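Long-range contact in ESX secretion system protein EccC (Thermomonospora curvata, PDB 4NH0), which forms part of the ESX (type VII) machinery that exports EsxA and EsxB from the cell, has weak ATPase activity and might be the translocase subunit: residues T970-R975 against T990-I995. Sequence-based numbering, arbitrary orientation.
Sequences TPQQAR and TTEHQI
P971 sets CG over one face of the H993 imidazole, toward the rim, a CH-pi contact 3.7 Å from the ring centroid. The site is where two neighbouring parallel strands of the third FtsK domain, a P-loop NTPase fold, begin: 974-980 and 994-998. The approach to the first of them is a tight turn, in which T970 O receives the amides of both Q973 and A974, while Q973 OE1 takes the amide of T970 on a lone pair. H993 comes from the other approach, and both its ring nitrogens have partners. ND1 shares a hydrogen bond of 3.1 Å with T991 OG1, and NE2 bonds to the carbonyl oxygen of Y969, just ahead of the turn; together these two bonds should fix the rotation of the ring. The bond to Y969 therefore ties the approach to the second strand to the residue that joins helix 954-968 to the turn. Backbone hydrogen bonds of L976 with H993 and I995 carry the strand pairing onward, and I966 of helix 954-968 packs against H993. Further out, chi1 (-176°) sets E992 CG anti to its backbone N, 4.1 Å from P971 CG. R975 bends at chi3 (84°), and its NE comes 3.3 Å from I995 CD1. R975 NH2 and E992 OE2 stay 4.6 Å apart, so any attraction between these charges acts beyond salt-bridge range. At the imidazole edge, in the ring plane, A974 O lies 3.2 Å from H993 CD2.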
loop_
_atom_site.group_PDB
_atom_site.type_symbol
_atom_site.label_atom_id
_atom_site.label_comp_id
_atom_site.label_asym_id
_atom_site.label_seq_id
_atom_site.Cartn_x
_atom_site.Cartn_y
_atom_site.Cartn_z
ATOM N N THR A 970 12.260 -33.049 50.945
ATOM C CA THR A 970 12.246 -33.171 52.396
ATOM C C THR A 970 13.672 -33.010 52.912
ATOM O O THR A 970 14.622 -33.279 52.181
ATOM C CB THR A 970 11.667 -34.526 52.851
ATOM O OG1 THR A 970 12.522 -35.588 52.416
ATOM C CG2 THR A 970 10.275 -34.732 52.275
ATOM N N PRO A 971 13.833 -32.558 54.166
ATOM C CA PRO A 971 15.166 -32.373 54.754
ATOM C C PRO A 971 16.035 -33.633 54.739
ATOM O O PRO A 971 17.244 -33.538 54.939
ATOM C CB PRO A 971 14.853 -31.952 56.190
ATOM C CG PRO A 971 13.539 -31.270 56.088
ATOM C CD PRO A 971 12.772 -32.035 55.046
ATOM N N GLN A 972 15.427 -34.791 54.505
ATOM C CA GLN A 972 16.178 -36.032 54.375
ATOM C C GLN A 972 16.486 -36.315 52.907
ATOM O O GLN A 972 17.191 -37.269 52.583
ATOM C CB GLN A 972 15.409 -37.205 54.992
ATOM C CG GLN A 972 15.127 -37.060 56.481
ATOM C CD GLN A 972 13.936 -36.169 56.768
ATOM O OE1 GLN A 972 12.997 -36.096 55.976
ATOM N NE2 GLN A 972 13.970 -35.481 57.903
ATOM N N GLN A 973 15.946 -35.478 52.026
ATOM C CA GLN A 973 16.193 -35.596 50.593
ATOM C C GLN A 973 17.196 -34.551 50.120
ATOM O O GLN A 973 18.011 -34.814 49.236
ATOM C CB GLN A 973 14.890 -35.453 49.804
ATOM C CG GLN A 973 14.007 -36.688 49.802
ATOM C CD GLN A 973 12.730 -36.485 49.012
ATOM O OE1 GLN A 973 12.130 -35.410 49.047
ATOM N NE2 GLN A 973 12.309 -37.516 48.290
ATOM N N ALA A 974 17.129 -33.363 50.713
ATOM C CA ALA A 974 18.006 -32.265 50.328
ATOM C C ALA A 974 18.170 -31.260 51.461
ATOM O O ALA A 974 17.197 -30.881 52.110
ATOM C CB ALA A 974 17.471 -31.575 49.088
ATOM N N ARG A 975 19.406 -30.829 51.694
ATOM C CA ARG A 975 19.690 -29.859 52.745
ATOM C C ARG A 975 20.364 -28.619 52.165
ATOM O O ARG A 975 20.864 -28.646 51.042
ATOM C CB ARG A 975 20.564 -30.485 53.832
ATOM C CG ARG A 975 20.175 -31.912 54.182
ATOM C CD ARG A 975 20.739 -32.339 55.524
ATOM N NE ARG A 975 19.894 -31.901 56.631
ATOM C CZ ARG A 975 19.043 -32.690 57.278
ATOM N NH1 ARG A 975 18.923 -33.964 56.932
ATOM N NH2 ARG A 975 18.314 -32.207 58.274
ATOM N N THR A 990 15.347 -20.540 57.438
ATOM C CA THR A 990 14.762 -20.881 58.730
ATOM C C THR A 990 14.263 -22.321 58.796
ATOM O O THR A 990 13.959 -22.829 59.875
ATOM C CB THR A 990 13.593 -19.943 59.071
ATOM O OG1 THR A 990 12.592 -20.036 58.049
ATOM C CG2 THR A 990 14.076 -18.505 59.164
ATOM N N THR A 991 14.185 -22.978 57.644
ATOM C CA THR A 991 13.644 -24.331 57.570
ATOM C C THR A 991 14.564 -25.363 58.215
ATOM O O THR A 991 15.653 -25.033 58.681
ATOM C CB THR A 991 13.383 -24.750 56.115
ATOM O OG1 THR A 991 14.628 -24.838 55.411
ATOM C CG2 THR A 991 12.488 -23.736 55.424
ATOM N N GLU A 992 14.115 -26.613 58.237
ATOM C CA GLU A 992 14.893 -27.700 58.817
ATOM C C GLU A 992 16.016 -28.119 57.872
ATOM O O GLU A 992 17.015 -28.701 58.296
ATOM C CB GLU A 992 13.987 -28.892 59.139
ATOM C CG GLU A 992 14.690 -30.053 59.831
ATOM C CD GLU A 992 13.745 -31.187 60.171
ATOM O OE1 GLU A 992 12.527 -30.937 60.284
ATOM O OE2 GLU A 992 14.220 -32.333 60.322
ATOM N N HIS A 993 15.848 -27.809 56.588
ATOM C CA HIS A 993 16.865 -28.103 55.585
ATOM C C HIS A 993 18.165 -27.373 55.904
ATOM O O HIS A 993 19.251 -27.839 55.561
ATOM C CB HIS A 993 16.381 -27.709 54.188
ATOM C CG HIS A 993 15.012 -28.215 53.854
ATOM N ND1 HIS A 993 13.864 -27.530 54.188
ATOM C CD2 HIS A 993 14.608 -29.332 53.207
ATOM C CE1 HIS A 993 12.811 -28.206 53.766
ATOM N NE2 HIS A 993 13.235 -29.304 53.167
ATOM N N GLN A 994 18.030 -26.222 56.556
ATOM C CA GLN A 994 19.162 -25.403 56.974
ATOM C C GLN A 994 20.210 -26.205 57.737
ATOM O O GLN A 994 19.891 -26.915 58.690
ATOM C CB GLN A 994 18.671 -24.239 57.837
ATOM C CG GLN A 994 19.735 -23.622 58.725
ATOM C CD GLN A 994 20.739 -22.808 57.945
ATOM O OE1 GLN A 994 21.910 -22.730 58.313
ATOM N NE2 GLN A 994 20.286 -22.189 56.864
ATOM N N ILE A 995 21.460 -26.092 57.304
ATOM C CA ILE A 995 22.566 -26.773 57.962
ATOM C C ILE A 995 23.603 -25.768 58.445
ATOM O O ILE A 995 23.989 -25.770 59.614
ATOM C CB ILE A 995 23.240 -27.791 57.027
ATOM C CG1 ILE A 995 22.304 -28.971 56.768
ATOM C CG2 ILE A 995 24.545 -28.285 57.629
ATOM C CD1 ILE A 995 21.912 -29.713 58.022
#